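Local coordinates for protein racemase, putative (Roseobacter denitrificans, PDB 3TCS) that binds magnesium and, as a member of the mandelate racemase/muconate lactonizing enzyme family, probably acts as a racemase or hydro-lyase, at residues A105-D108 with T109-D113. Numbering follows the deposited sequence.
Sequences AGVD and TAIWD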
loop_
_atom_site.group_PDB
_atom_site.type_symbol
_atom_site.label_atom_id
_atom_site.label_comp_id
_atom_site.label_asym_id
_atom_site.label_seq_id
_atom_site.Cartn_x
_atom_site.Cartn_y
_atom_site.Cartn_z
ATOM N N ALA B 105 2.333 -4.154 -12.582
ATOM C CA ALA B 105 2.575 -5.535 -12.987
ATOM C C ALA B 105 1.989 -5.840 -14.362
ATOM O O ALA B 105 2.551 -6.626 -15.125
ATOM C CB ALA B 105 1.998 -6.496 -11.946
ATOM N N GLY B 106 0.855 -5.221 -14.667
ATOM C CA GLY B 106 0.209 -5.449 -15.947
ATOM C C GLY B 106 1.006 -4.886 -17.109
ATOM O O GLY B 106 1.094 -5.504 -18.174
ATOM N N VAL B 107 1.586 -3.706 -16.920
ATOM C CA VAL B 107 2.372 -3.113 -17.994
ATOM C C VAL B 107 3.686 -3.878 -18.130
ATOM O O VAL B 107 4.146 -4.148 -19.240
ATOM C CB VAL B 107 2.664 -1.622 -17.727
ATOM C CG1 VAL B 107 3.465 -1.040 -18.891
ATOM C CG2 VAL B 107 1.353 -0.858 -17.556
ATOM N N ASP B 108 4.276 -4.236 -16.992
ATOM C CA ASP B 108 5.529 -4.984 -16.974
ATOM C C ASP B 108 5.401 -6.319 -17.707
ATOM O O ASP B 108 6.191 -6.623 -18.600
ATOM C CB ASP B 108 5.970 -5.238 -15.528
ATOM C CG ASP B 108 7.031 -6.330 -15.418
ATOM O OD1 ASP B 108 8.198 -6.010 -15.115
ATOM O OD2 ASP B 108 6.693 -7.516 -15.637
ATOM N N THR B 109 4.403 -7.113 -17.340
ATOM C CA THR B 109 4.240 -8.411 -17.976
ATOM C C THR B 109 3.909 -8.306 -19.461
ATOM O O THR B 109 4.296 -9.176 -20.235
ATOM C CB THR B 109 3.190 -9.287 -17.243
ATOM O OG1 THR B 109 1.952 -8.583 -17.125
ATOM C CG2 THR B 109 3.705 -9.658 -15.849
ATOM N N ALA B 110 3.215 -7.243 -19.868
ATOM C CA ALA B 110 2.890 -7.062 -21.287
ATOM C C ALA B 110 4.175 -6.738 -22.055
ATOM O O ALA B 110 4.357 -7.148 -23.205
ATOM C CB ALA B 110 1.872 -5.927 -21.460
ATOM N N ILE B 111 5.069 -6.000 -21.407
ATOM C CA ILE B 111 6.337 -5.637 -22.021
ATOM C C ILE B 111 7.199 -6.885 -22.205
ATOM O O ILE B 111 7.863 -7.032 -23.224
ATOM C CB ILE B 111 7.070 -4.566 -21.169
ATOM C CG1 ILE B 111 6.331 -3.231 -21.308
ATOM C CG2 ILE B 111 8.526 -4.439 -21.592
ATOM C CD1 ILE B 111 6.885 -2.113 -20.442
ATOM N N TRP B 112 7.183 -7.802 -21.240
ATOM C CA TRP B 112 7.982 -9.016 -21.405
ATOM C C TRP B 112 7.443 -9.878 -22.545
ATOM O O TRP B 112 8.212 -10.489 -23.283
ATOM C CB TRP B 112 8.045 -9.812 -20.097
ATOM C CG TRP B 112 8.989 -9.184 -19.116
ATOM C CD1 TRP B 112 8.665 -8.379 -18.060
ATOM C CD2 TRP B 112 10.420 -9.255 -19.144
ATOM N NE1 TRP B 112 9.810 -7.943 -17.430
ATOM C CE2 TRP B 112 10.900 -8.468 -18.073
ATOM C CE3 TRP B 112 11.346 -9.909 -19.971
ATOM C CZ2 TRP B 112 12.268 -8.317 -17.806
ATOM C CZ3 TRP B 112 12.707 -9.757 -19.706
ATOM C CH2 TRP B 112 13.152 -8.967 -18.631
ATOM N N ASP B 113 6.122 -9.918 -22.695
ATOM C CA ASP B 113 5.507 -10.677 -23.778
ATOM C C ASP B 113 5.949 -10.054 -25.105
ATOM O O ASP B 113 6.284 -10.760 -26.062
ATOM C CB ASP B 113 3.985 -10.608 -23.661
ATOM C CG ASP B 113 3.282 -11.452 -24.703
ATOM O OD1 ASP B 113 3.568 -12.663 -24.762
ATOM O OD2 ASP B 113 2.445 -10.909 -25.457
#
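The carboxylate of Asp108 overlaps the pyrrole edge of Trp112 one turn further along helix 98-119, with CG in the plane of the indole and the carboxylate and indole planes 47° apart. Because CG of Asp108 stands anti to its own nitrogen (chi1 164°), OD2 comes within 3.2 Å of Trp112 CD1, while OD1 takes a weak, bent hydrogen bond from Trp112 NE1 at 3.4 Å. The acid's strongest polar partner is Ile287 N, which bonds OD2, while Cys288 N bonds OD1, both at the start of helix 287-300. Two donors of Thr109 grip Ala105 O from opposite faces of its carbonyl plane: N at 2.9 Å, nearly straight, and OG1, also at 2.9 Å. Replacing Thr109 by alanine would probably cost Ala105 O its hydroxyl donor and leave Gln52 N without that acceptor. On another side of the helix, Val107 CG1 meets Ile111 CD1 at 3.9 Å, and Val107 packs on helix 58-73. These i to i+4 pairs lie among buried residues of helix 98-119, and the bonds of Asp108 to the start of helix 287-300 tie the N-terminal capping domain to the TIM barrel, as in the two-domain architecture of the enolase superfamily.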